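Local coordinates for periplasmic sugar-binding protein (Chloroflexus aurantiacus, PDB 4RXU) that binds beta-D-glucopyranose in the cleft between its two lobes and probably hands the sugar to an ABC-type transporter, at residues P38-D41 / W45-D48; L66-Q69 / K74-E77; S116-I121 / R301-D306; P251-A256 / K281-Y286. All blocks are in the same frame, centred on the assembly; numbering follows the deposited sequence.

From the N terminus, interaction 1 closes the short loop between strand 29-37 and helix 44-59, forming part of the glucose pocket. Interaction 2 follows in series, closing the turn from strand 61-67 into helix 72-84, and touches interaction 1 where Phe67 packs against Thr39 and Trp45. Interaction 3 spans far more chain, bringing the end of strand 113-117 to helix 300-315; Asp48 and Trp45 of interaction 1 meet its Tyr117, Asp118 and Arg119. Interaction 4, joining the starts of helices 253-264 and 281-288 in the other lobe, is nested within that long loop. Its centre lies about 21 Å from that of interaction 3, yet both touch the same sugar.

Interaction 1: residues P38-D41 / W45-D48; sequences PTKD and WIQD
In the turn leading from strand 29-37 into helix 44-59, at the wall of the glucose pocket, Pro38 lies over one face of the Trp45 indole. This is a CH-pi contact: Pro38 CG stands 3.6 Å from the centroid of the five-membered ring and only 13° off its normal. A first torsion that sets CG beside the backbone N of Trp45 (chi1 -46°) brings the indole there. Thr39 O approaches the indole edge near its plane, 3.2 Å from Trp45 CD1; this buried carbonyl has no hydrogen-bond partner in the model. The indole NE1 is hydrogen-bonded to Glu42 OE1. Within the loop Thr39 OG1 accepts from Asp41 N at 3.0 Å, an ST turn. Farther out, the Ile46 side chain crosses that of Lys40 at about a right angle, Ile46 CD1 meeting Lys40 CD at 3.8 Å. An alanine in place of Trp45 would probably open a gap beside the sugar and leave Pro38 with no ring to cover and Glu42 without the indole N-H. Phe67 of strand 61-67 packs on both Lys40 and Trp45, while Asp48, a turn along the helix, touches Val300 and Leu303 of helix 300-315.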
loop_
_atom_site.group_PDB
_atom_site.type_symbol
_atom_site.label_atom_id
_atom_site.label_comp_id
_atom_site.label_asym_id
_atom_site.label_seq_id
_atom_site.Cartn_x
_atom_site.Cartn_y
_atom_site.Cartn_z
ATOM N N PRO A 38 7.071 9.428 -4.431
ATOM C CA PRO A 38 8.063 9.437 -3.360
ATOM C C PRO A 38 9.410 8.833 -3.706
ATOM O O PRO A 38 10.440 9.335 -3.247
ATOM C CB PRO A 38 7.370 8.644 -2.247
ATOM C CG PRO A 38 6.453 7.709 -2.999
ATOM C CD PRO A 38 5.906 8.603 -4.080
ATOM N N THR A 39 9.416 7.770 -4.506
ATOM C CA THR A 39 10.654 7.058 -4.806
ATOM C C THR A 39 10.456 6.120 -5.978
ATOM O O THR A 39 9.359 5.594 -6.159
ATOM C CB THR A 39 11.173 6.258 -3.572
ATOM O OG1 THR A 39 12.390 5.587 -3.895
ATOM C CG2 THR A 39 10.161 5.238 -3.091
ATOM N N LYS A 40 11.527 5.891 -6.736
ATOM C CA LYS A 40 11.553 4.844 -7.773
ATOM C C LYS A 40 11.990 3.482 -7.214
ATOM O O LYS A 40 12.015 2.495 -7.929
ATOM C CB LYS A 40 12.479 5.234 -8.937
ATOM C CG LYS A 40 11.872 6.230 -9.909
ATOM C CD LYS A 40 12.287 5.934 -11.353
ATOM C CE LYS A 40 13.408 6.816 -11.870
ATOM N NZ LYS A 40 13.098 7.292 -13.248
ATOM N N ASP A 41 12.352 3.444 -5.935
ATOM C CA ASP A 41 12.948 2.241 -5.324
ATOM C C ASP A 41 11.926 1.343 -4.653
ATOM O O ASP A 41 12.268 0.333 -4.037
ATOM C CB ASP A 41 14.053 2.620 -4.343
ATOM C CG ASP A 41 15.192 3.340 -5.017
ATOM O OD1 ASP A 41 15.676 2.881 -6.069
ATOM O OD2 ASP A 41 15.624 4.377 -4.482
ATOM N N TRP A 45 5.470 2.705 -7.378
ATOM C CA TRP A 45 5.399 4.039 -8.001
ATOM C C TRP A 45 5.759 4.042 -9.476
ATOM O O TRP A 45 5.403 4.974 -10.185
ATOM C CB TRP A 45 6.175 5.112 -7.210
ATOM C CG TRP A 45 5.830 4.944 -5.777
ATOM C CD1 TRP A 45 6.643 4.482 -4.810
ATOM C CD2 TRP A 45 4.516 5.023 -5.195
ATOM N NE1 TRP A 45 5.939 4.298 -3.638
ATOM C CE2 TRP A 45 4.631 4.630 -3.856
ATOM C CE3 TRP A 45 3.265 5.410 -5.672
ATOM C CZ2 TRP A 45 3.544 4.581 -3.001
ATOM C CZ3 TRP A 45 2.193 5.374 -4.818
ATOM C CH2 TRP A 45 2.335 4.967 -3.503
ATOM N N ILE A 46 6.433 2.996 -9.929
ATOM C CA ILE A 46 6.653 2.786 -11.349
ATOM C C ILE A 46 5.319 2.522 -12.056
ATOM O O ILE A 46 5.107 3.001 -13.174
ATOM C CB ILE A 46 7.663 1.642 -11.580
ATOM C CG1 ILE A 46 8.951 1.858 -10.768
ATOM C CG2 ILE A 46 7.999 1.532 -13.053
ATOM C CD1 ILE A 46 9.693 3.141 -11.048
ATOM N N GLN A 47 4.413 1.793 -11.398
ATOM C CA GLN A 47 3.077 1.584 -11.961
ATOM C C GLN A 47 2.378 2.935 -12.139
ATOM O O GLN A 47 1.879 3.269 -13.222
ATOM C CB GLN A 47 2.223 0.672 -11.103
ATOM C CG GLN A 47 2.715 -0.761 -10.935
ATOM C CD GLN A 47 1.568 -1.669 -10.522
ATOM O OE1 GLN A 47 0.508 -1.690 -11.179
ATOM N NE2 GLN A 47 1.752 -2.404 -9.432
ATOM N N ASP A 48 2.346 3.736 -11.073
ATOM C CA ASP A 48 1.682 5.040 -11.193
ATOM C C ASP A 48 2.346 5.932 -12.236
ATOM O O ASP A 48 1.647 6.586 -12.990
ATOM C CB ASP A 48 1.610 5.769 -9.856
ATOM C CG ASP A 48 0.931 4.940 -8.802
ATOM O OD1 ASP A 48 1.539 3.922 -8.411
ATOM O OD2 ASP A 48 -0.210 5.287 -8.396
#

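Interaction 2: residues L66-Q69 / K74-E77; sequences LFSQ and KEKE
Gln69 and Lys74 reach for each other across the turn with their side chains at an oblique angle, and the lysine ammonium meets the amide oxygen almost head-on. The hydrogen bond from Lys74 NZ to Gln69 OE1 is 2.7 Å long, with a C=O...N angle of 166°. Lys74 gets there by folding: CG sits opposite its backbone N, but the chain then bends at chi2 (65°) and again at its last torsion, curling NZ back toward the amide. Gln69 does the reverse, its chain running extended beyond CG. At the root of the lysine chain, Lys74 CB rests 3.5 Å from Ser68 O, and Lys74 CG also lies against that carbonyl.

The contact spans the turn between strand 61-67 and helix 72-84, a beta-alpha connection at the carboxyl end of a parallel strand. Its inner half is carried by Ser68 and Glu75, whose CA atoms are 4.7 Å apart. Ser68 OG lies against the base of the glutamate, 3.3 Å from Glu75 CB, while the extended glutamate chain carries its carboxylate onward past the serine. A water joins the two, accepting from Ser68 OG at 2.8 Å and donating to Glu75 OE2 at 2.7 Å. The backbone N of His95 bonds to the same oxygen, so OE2 of this buried carboxylate accepts from both the water and His95.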
loop_
_atom_site.group_PDB
_atom_site.type_symbol
_atom_site.label_atom_id
_atom_site.label_comp_id
_atom_site.label_asym_id
_atom_site.label_seq_id
_atom_site.Cartn_x
_atom_site.Cartn_y
_atom_site.Cartn_z
ATOM N N LEU A 66 7.789 14.488 -10.865
ATOM C CA LEU A 66 9.046 14.506 -10.118
ATOM C C LEU A 66 9.022 13.432 -9.041
ATOM O O LEU A 66 7.984 13.187 -8.406
ATOM C CB LEU A 66 9.255 15.843 -9.413
ATOM C CG LEU A 66 9.382 17.028 -10.364
ATOM C CD1 LEU A 66 9.406 18.349 -9.614
ATOM C CD2 LEU A 66 10.615 16.899 -11.234
ATOM N N PHE A 67 10.171 12.808 -8.836
ATOM C CA PHE A 67 10.329 11.841 -7.752
ATOM C C PHE A 67 11.154 12.488 -6.641
ATOM O O PHE A 67 12.054 13.276 -6.888
ATOM C CB PHE A 67 11.002 10.528 -8.207
ATOM C CG PHE A 67 10.079 9.597 -8.945
ATOM C CD1 PHE A 67 9.870 9.733 -10.309
ATOM C CD2 PHE A 67 9.384 8.584 -8.260
ATOM C CE1 PHE A 67 9.011 8.886 -10.987
ATOM C CE2 PHE A 67 8.522 7.745 -8.934
ATOM C CZ PHE A 67 8.335 7.897 -10.292
ATOM N N SER A 68 10.881 12.058 -5.423
ATOM C CA SER A 68 11.489 12.600 -4.223
ATOM C C SER A 68 12.655 11.804 -3.655
ATOM O O SER A 68 13.252 12.220 -2.663
ATOM C CB SER A 68 10.411 12.801 -3.168
ATOM O OG SER A 68 9.419 13.697 -3.665
ATOM N N GLN A 69 12.964 10.660 -4.253
ATOM C CA GLN A 69 14.101 9.820 -3.838
ATOM C C GLN A 69 14.099 9.448 -2.370
ATOM O O GLN A 69 15.144 9.332 -1.718
ATOM C CB GLN A 69 15.384 10.509 -4.183
ATOM C CG GLN A 69 15.334 10.898 -5.628
ATOM C CD GLN A 69 16.449 11.783 -5.927
ATOM O OE1 GLN A 69 16.313 13.006 -5.912
ATOM N NE2 GLN A 69 17.593 11.188 -6.173
ATOM N N LYS A 74 13.865 16.614 -0.224
ATOM C CA LYS A 74 13.815 16.724 -1.688
ATOM C C LYS A 74 12.370 16.896 -2.149
ATOM O O LYS A 74 12.087 17.639 -3.066
ATOM C CB LYS A 74 14.433 15.510 -2.362
ATOM C CG LYS A 74 14.396 15.560 -3.877
ATOM C CD LYS A 74 15.255 16.679 -4.422
ATOM C CE LYS A 74 15.362 16.753 -5.935
ATOM N NZ LYS A 74 16.134 15.662 -6.548
ATOM N N GLU A 75 11.459 16.179 -1.508
ATOM C CA GLU A 75 10.042 16.332 -1.796
ATOM C C GLU A 75 9.578 17.792 -1.694
ATOM O O GLU A 75 8.913 18.319 -2.569
ATOM C CB GLU A 75 9.289 15.433 -0.830
ATOM C CG GLU A 75 7.786 15.556 -0.879
ATOM C CD GLU A 75 7.221 14.657 0.186
ATOM O OE1 GLU A 75 6.998 15.155 1.324
ATOM O OE2 GLU A 75 7.085 13.442 -0.094
ATOM N N LYS A 76 10.012 18.442 -0.631
ATOM C CA LYS A 76 9.647 19.820 -0.423
ATOM C C LYS A 76 10.247 20.689 -1.528
ATOM O O LYS A 76 9.554 21.575 -2.041
ATOM C CB LYS A 76 10.054 20.327 0.966
ATOM C CG LYS A 76 9.506 21.715 1.243
ATOM C CD LYS A 76 9.854 22.184 2.629
ATOM C CE LYS A 76 9.043 23.410 3.029
ATOM N NZ LYS A 76 9.361 24.494 2.071
ATOM N N GLU A 77 11.504 20.440 -1.882
ATOM C CA GLU A 77 12.131 21.119 -3.011
ATOM C C GLU A 77 11.314 20.938 -4.285
ATOM O O GLU A 77 11.057 21.900 -5.010
ATOM C CB GLU A 77 13.556 20.603 -3.221
ATOM C CG GLU A 77 14.499 20.896 -2.065
ATOM C CD GLU A 77 15.950 20.960 -2.500
ATOM O OE1 GLU A 77 16.275 20.413 -3.574
ATOM O OE2 GLU A 77 16.766 21.555 -1.765
HETATM O O HOH W 1 7.178 12.495 -2.591
#

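Interaction 3: residues S116-I121 / R301-D306; sequences SYDRLI and RTLVQD. With BGC (beta-D-glucopyranose), chain C.
Leu303 drives its CD2 methyl into the angle between Tyr117 and Asp118, and this is where the contact is tight. Tyr117 and Leu303 come from opposite directions; Leu303 CD2 lies 3.4 Å from Tyr117 CZ, meeting the ring obliquely, and 3.7 Å from Asp118 OD1. Val304 CG2 reaches the same phenol at 3.4 Å from Tyr117 OH, while Leu303 O lies at the ring edge, in its plane. The phenol extends toward the helix because CG is opposite the backbone N of Tyr117 (chi1 -179°). Its hydroxyl is hydrogen-bonded to Asp48, so a polar atom buried among methyls is satisfied.

No hydrogen bond crosses between 116-121 and 301-306, and only one side of the helix is engaged: Arg301, Thr302 and Gln305 lie on its partly exposed side, away from the loop. From Asp118 on, the chain turns to the sugar, Asp118 itself touching both Leu303 and glucose. Asp118 OD2 accepts from glucose O2 at 2.7 Å, its OD1 being paired with Arg44. Arg119 uses two N-H groups in a nearly straight grip, NE to O1 and NH2 to the ring oxygen O5, both 3.0 Å and 169°; NH2 is also salt-bridged to Glu42. An Asp-Arg pair on the loop after strand 113-117, holding O2, O1 and O5, suits the sugar site in the cleft of this periplasmic binding protein family.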
loop_
_atom_site.group_PDB
_atom_site.type_symbol
_atom_site.label_atom_id
_atom_site.label_comp_id
_atom_site.label_asym_id
_atom_site.label_seq_id
_atom_site.Cartn_x
_atom_site.Cartn_y
_atom_site.Cartn_z
ATOM N N SER A 116 -3.587 14.987 -2.054
ATOM C CA SER A 116 -2.741 13.931 -1.537
ATOM C C SER A 116 -3.122 12.655 -2.328
ATOM O O SER A 116 -4.296 12.409 -2.567
ATOM C CB SER A 116 -2.993 13.784 -0.040
ATOM O OG SER A 116 -1.964 13.097 0.647
ATOM N N TYR A 117 -2.113 11.904 -2.757
ATOM C CA TYR A 117 -2.278 10.844 -3.727
ATOM C C TYR A 117 -1.746 9.541 -3.150
ATOM O O TYR A 117 -0.574 9.440 -2.808
ATOM C CB TYR A 117 -1.514 11.187 -4.994
ATOM C CG TYR A 117 -1.647 10.137 -6.083
ATOM C CD1 TYR A 117 -2.781 10.036 -6.856
ATOM C CD2 TYR A 117 -0.629 9.236 -6.307
ATOM C CE1 TYR A 117 -2.900 9.056 -7.824
ATOM C CE2 TYR A 117 -0.724 8.276 -7.293
ATOM C CZ TYR A 117 -1.873 8.184 -8.035
ATOM O OH TYR A 117 -1.958 7.205 -8.991
ATOM N N ASP A 118 -2.652 8.574 -3.043
ATOM C CA ASP A 118 -2.417 7.230 -2.509
ATOM C C ASP A 118 -2.169 7.234 -1.009
ATOM O O ASP A 118 -2.832 6.508 -0.282
ATOM C CB ASP A 118 -1.300 6.465 -3.209
ATOM C CG ASP A 118 -1.320 5.023 -2.822
ATOM O OD1 ASP A 118 -2.113 4.277 -3.443
ATOM O OD2 ASP A 118 -0.607 4.641 -1.852
ATOM N N ARG A 119 -1.170 7.998 -0.571
ATOM C CA ARG A 119 -0.811 8.147 0.836
ATOM C C ARG A 119 -1.234 9.514 1.295
ATOM O O ARG A 119 -1.241 10.473 0.507
ATOM C CB ARG A 119 0.699 8.043 1.031
ATOM C CG ARG A 119 1.285 6.721 0.644
ATOM C CD ARG A 119 2.794 6.784 0.734
ATOM N NE ARG A 119 3.399 5.499 0.487
ATOM C CZ ARG A 119 4.698 5.296 0.373
ATOM N NH1 ARG A 119 5.540 6.318 0.434
ATOM N NH2 ARG A 119 5.148 4.071 0.179
ATOM N N LEU A 120 -1.579 9.592 2.574
ATOM C CA LEU A 120 -2.106 10.803 3.161
ATOM C C LEU A 120 -1.025 11.663 3.824
ATOM O O LEU A 120 -0.254 11.196 4.651
ATOM C CB LEU A 120 -3.162 10.400 4.200
ATOM C CG LEU A 120 -3.999 11.510 4.834
ATOM C CD1 LEU A 120 -4.714 12.355 3.788
ATOM C CD2 LEU A 120 -4.960 10.895 5.846
ATOM N N ILE A 121 -0.986 12.938 3.451
ATOM C CA ILE A 121 -0.215 13.939 4.183
ATOM C C ILE A 121 -0.929 14.228 5.490
ATOM O O ILE A 121 -2.132 14.472 5.506
ATOM C CB ILE A 121 -0.073 15.243 3.375
ATOM C CG1 ILE A 121 0.782 14.953 2.140
ATOM C CG2 ILE A 121 0.574 16.321 4.234
ATOM C CD1 ILE A 121 0.984 16.119 1.203
ATOM N N ARG A 301 -5.022 2.414 -12.767
ATOM C CA ARG A 301 -5.669 3.219 -13.814
ATOM C C ARG A 301 -6.784 4.107 -13.251
ATOM O O ARG A 301 -6.943 5.264 -13.646
ATOM C CB ARG A 301 -6.261 2.328 -14.923
ATOM C CG ARG A 301 -5.250 1.394 -15.551
ATOM C CD ARG A 301 -5.909 0.431 -16.508
ATOM N NE ARG A 301 -6.838 -0.444 -15.816
ATOM C CZ ARG A 301 -7.552 -1.395 -16.396
ATOM N NH1 ARG A 301 -7.461 -1.592 -17.712
ATOM N NH2 ARG A 301 -8.376 -2.126 -15.655
ATOM N N THR A 302 -7.543 3.555 -12.304
ATOM C CA THR A 302 -8.623 4.318 -11.688
ATOM C C THR A 302 -8.069 5.429 -10.792
ATOM O O THR A 302 -8.579 6.540 -10.794
ATOM C CB THR A 302 -9.546 3.417 -10.858
ATOM O OG1 THR A 302 -10.008 2.346 -11.699
ATOM C CG2 THR A 302 -10.749 4.186 -10.296
ATOM N N LEU A 303 -7.027 5.120 -10.031
ATOM C CA LEU A 303 -6.453 6.088 -9.110
ATOM C C LEU A 303 -5.917 7.278 -9.912
ATOM O O LEU A 303 -6.175 8.447 -9.583
ATOM C CB LEU A 303 -5.342 5.437 -8.286
ATOM C CG LEU A 303 -5.039 6.163 -6.964
ATOM C CD1 LEU A 303 -6.109 5.885 -5.923
ATOM C CD2 LEU A 303 -3.670 5.790 -6.421
ATOM N N VAL A 304 -5.181 6.975 -10.980
ATOM C CA VAL A 304 -4.618 7.995 -11.834
ATOM C C VAL A 304 -5.721 8.864 -12.431
ATOM O O VAL A 304 -5.637 10.098 -12.416
ATOM C CB VAL A 304 -3.747 7.346 -12.928
ATOM C CG1 VAL A 304 -3.596 8.247 -14.147
ATOM C CG2 VAL A 304 -2.391 6.952 -12.344
ATOM N N GLN A 305 -6.746 8.229 -12.993
ATOM C CA GLN A 305 -7.818 9.009 -13.631
ATOM C C GLN A 305 -8.558 9.861 -12.609
ATOM O O GLN A 305 -8.916 10.988 -12.897
ATOM C CB GLN A 305 -8.790 8.129 -14.417
ATOM C CG GLN A 305 -9.432 8.857 -15.602
ATOM C CD GLN A 305 -8.421 9.226 -16.684
ATOM O OE1 GLN A 305 -7.534 8.436 -17.039
ATOM N NE2 GLN A 305 -8.545 10.430 -17.204
ATOM N N ASP A 306 -8.784 9.312 -11.409
ATOM C CA ASP A 306 -9.440 10.068 -10.332
ATOM C C ASP A 306 -8.660 11.329 -10.008
ATOM O O ASP A 306 -9.224 12.400 -9.849
ATOM C CB ASP A 306 -9.637 9.211 -9.087
ATOM C CG ASP A 306 -10.832 8.303 -9.189
ATOM O OD1 ASP A 306 -11.638 8.423 -10.145
ATOM O OD2 ASP A 306 -10.965 7.472 -8.269
HETATM C C2 BGC C . 1.028 1.784 -1.347
HETATM C C3 BGC C . 1.248 0.329 -1.713
HETATM C C4 BGC C . 2.738 0.074 -1.883
HETATM C C5 BGC C . 3.524 0.557 -0.663
HETATM C C6 BGC C . 5.024 0.480 -0.842
HETATM C C1 BGC C . 1.796 1.965 -0.049
HETATM O O1 BGC C . 1.523 3.186 0.573
HETATM O O2 BGC C . -0.373 2.026 -1.182
HETATM O O3 BGC C . 0.540 0.067 -2.922
HETATM O O4 BGC C . 2.950 -1.349 -1.966
HETATM O O5 BGC C . 3.189 1.896 -0.356
HETATM O O6 BGC C . 5.447 1.084 -2.067
#

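Interaction 4: residues P251-A256 / K281-Y286. With BGC (beta-D-glucopyranose), chain C.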
loop_
_atom_site.group_PDB
_atom_site.type_symbol
_atom_site.label_atom_id
_atom_site.label_comp_id
_atom_site.label_asym_id
_atom_site.label_seq_id
_atom_site.Cartn_x
_atom_site.Cartn_y
_atom_site.Cartn_z
ATOM N N PRO A 251 2.746 -7.486 3.661
ATOM C CA PRO A 251 1.936 -6.286 3.406
ATOM C C PRO A 251 1.852 -5.862 1.946
ATOM O O PRO A 251 0.906 -5.203 1.569
ATOM C CB PRO A 251 2.634 -5.214 4.263
ATOM C CG PRO A 251 4.063 -5.671 4.320
ATOM C CD PRO A 251 3.982 -7.172 4.398
ATOM N N ASN A 252 2.833 -6.235 1.119
ATOM C CA ASN A 252 2.697 -5.969 -0.314
ATOM C C ASN A 252 3.395 -7.039 -1.118
ATOM O O ASN A 252 3.966 -7.950 -0.547
ATOM C CB ASN A 252 3.161 -4.552 -0.707
ATOM C CG ASN A 252 4.670 -4.403 -0.788
ATOM O OD1 ASN A 252 5.445 -5.267 -0.357
ATOM N ND2 ASN A 252 5.103 -3.255 -1.313
ATOM N N ASP A 253 3.383 -6.913 -2.440
ATOM C CA ASP A 253 3.906 -7.981 -3.308
ATOM C C ASP A 253 5.397 -8.248 -3.185
ATOM O O ASP A 253 5.810 -9.402 -3.001
ATOM C CB ASP A 253 3.529 -7.712 -4.757
ATOM C CG ASP A 253 2.091 -8.100 -5.052
ATOM O OD1 ASP A 253 1.438 -8.728 -4.194
ATOM O OD2 ASP A 253 1.631 -7.818 -6.174
ATOM N N GLY A 254 6.219 -7.206 -3.290
ATOM C CA GLY A 254 7.646 -7.463 -3.249
ATOM C C GLY A 254 8.053 -8.047 -1.910
ATOM O O GLY A 254 8.853 -8.977 -1.839
ATOM N N THR A 255 7.531 -7.485 -0.823
ATOM C CA THR A 255 7.877 -8.035 0.484
ATOM C C THR A 255 7.332 -9.469 0.654
ATOM O O THR A 255 7.984 -10.305 1.278
ATOM C CB THR A 255 7.418 -7.118 1.648
ATOM O OG1 THR A 255 5.985 -6.990 1.670
ATOM C CG2 THR A 255 8.084 -5.743 1.594
ATOM N N ALA A 256 6.154 -9.743 0.077
ATOM C CA ALA A 256 5.605 -11.104 0.055
ATOM C C ALA A 256 6.544 -12.106 -0.614
ATOM O O ALA A 256 6.726 -13.221 -0.105
ATOM C CB ALA A 256 4.252 -11.120 -0.628
ATOM N N LYS A 281 3.902 -7.723 -11.458
ATOM C CA LYS A 281 3.998 -8.823 -12.417
ATOM C C LYS A 281 4.675 -10.045 -11.815
ATOM O O LYS A 281 4.207 -11.167 -11.996
ATOM C CB LYS A 281 4.671 -8.364 -13.710
ATOM C CG LYS A 281 3.800 -7.378 -14.477
ATOM C CD LYS A 281 4.442 -6.906 -15.767
ATOM C CE LYS A 281 3.615 -5.878 -16.497
ATOM N NZ LYS A 281 4.301 -5.461 -17.752
ATOM N N ALA A 282 5.775 -9.820 -11.097
ATOM C CA ALA A 282 6.531 -10.938 -10.538
ATOM C C ALA A 282 5.694 -11.672 -9.518
ATOM O O ALA A 282 5.851 -12.881 -9.348
ATOM C CB ALA A 282 7.854 -10.472 -9.925
ATOM N N SER A 283 4.819 -10.955 -8.816
ATOM C CA SER A 283 3.925 -11.642 -7.873
ATOM C C SER A 283 2.768 -12.340 -8.557
ATOM O O SER A 283 2.292 -13.366 -8.067
ATOM C CB SER A 283 3.378 -10.707 -6.779
ATOM O OG SER A 283 4.351 -10.494 -5.787
ATOM N N VAL A 284 2.275 -11.773 -9.654
ATOM C CA VAL A 284 1.263 -12.486 -10.442
ATOM C C VAL A 284 1.848 -13.836 -10.868
ATOM O O VAL A 284 1.184 -14.878 -10.770
ATOM C CB VAL A 284 0.802 -11.673 -11.662
ATOM C CG1 VAL A 284 -0.179 -12.475 -12.528
ATOM C CG2 VAL A 284 0.125 -10.397 -11.192
ATOM N N GLN A 285 3.114 -13.826 -11.291
ATOM C CA GLN A 285 3.744 -15.081 -11.691
ATOM C C GLN A 285 3.891 -16.020 -10.499
ATOM O O GLN A 285 3.639 -17.206 -10.616
ATOM C CB GLN A 285 5.083 -14.835 -12.355
ATOM C CG GLN A 285 5.590 -16.052 -13.132
ATOM C CD GLN A 285 4.645 -16.516 -14.235
ATOM O OE1 GLN A 285 4.363 -15.766 -15.158
ATOM N NE2 GLN A 285 4.104 -17.744 -14.103
ATOM N N TYR A 286 4.337 -15.515 -9.350
ATOM C CA TYR A 286 4.342 -16.367 -8.138
ATOM C C TYR A 286 2.977 -16.964 -7.852
ATOM O O TYR A 286 2.894 -18.115 -7.445
ATOM C CB TYR A 286 4.801 -15.622 -6.894
ATOM C CG TYR A 286 6.296 -15.656 -6.595
ATOM C CD1 TYR A 286 7.257 -15.634 -7.606
ATOM C CD2 TYR A 286 6.753 -15.634 -5.270
ATOM C CE1 TYR A 286 8.615 -15.650 -7.305
ATOM C CE2 TYR A 286 8.105 -15.635 -4.959
ATOM C CZ TYR A 286 9.032 -15.662 -5.972
ATOM O OH TYR A 286 10.354 -15.663 -5.651
HETATM C C2 BGC C . 1.028 1.784 -1.347
HETATM C C3 BGC C . 1.248 0.329 -1.713
HETATM C C4 BGC C . 2.738 0.074 -1.883
HETATM C C5 BGC C . 3.524 0.557 -0.663
HETATM C C6 BGC C . 5.024 0.480 -0.842
HETATM C C1 BGC C . 1.796 1.965 -0.049
HETATM O O1 BGC C . 1.523 3.186 0.573
HETATM O O2 BGC C . -0.373 2.026 -1.182
HETATM O O3 BGC C . 0.540 0.067 -2.922
HETATM O O4 BGC C . 2.950 -1.349 -1.966
HETATM O O5 BGC C . 3.189 1.896 -0.356
HETATM O O6 BGC C . 5.447 1.084 -2.067
#
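Asp253 and Ser283 face each other where helices 253-264 and 281-288 begin, two polar side chains meeting in van der Waals contact. Ser283 OG lies 3.1 Å from Asp253 CB, and Ser283 CB is 3.4 Å from Asp253 CG. This is a small interface, with 118 Å² buried in all.

The polar ends of both are satisfied elsewhere. Asp253 OD1 is hydrogen-bonded to Thr295 and Gln292, and OD2 takes the backbone N of Glu280, just ahead of the second helix; Ser283 OG is hydrogen-bonded to Gln292 and Arg257. Gln292 thus bridges both partners.

Asn252 is the N-cap of helix 253-264, and its OD1 accepts from Thr255 N at 3.1 Å and from Thr255 OG1 at 2.7 Å, the two donors reaching it from opposite faces of the amide plane. That double grip fixes the amide's rotation, and with CG tucked between backbone N and carbonyl carbon (chi1 78°) it turns ND2 to the ligand.

Glucose O4 receives a hydrogen bond from Asn252 ND2 at 2.9 Å, with a nearly straight N-H...O angle of 168°. A leucine at Asn252 would probably cost the sugar O4 its bond from ND2 and leave Thr255 N and OG1 without their shared acceptor. The N-cap thus stands at the carboxyl end of parallel strand 246-249 and faces the sugar in the cleft between the lobes, consistent with the type I, ChvE-like family of periplasmic binding proteins.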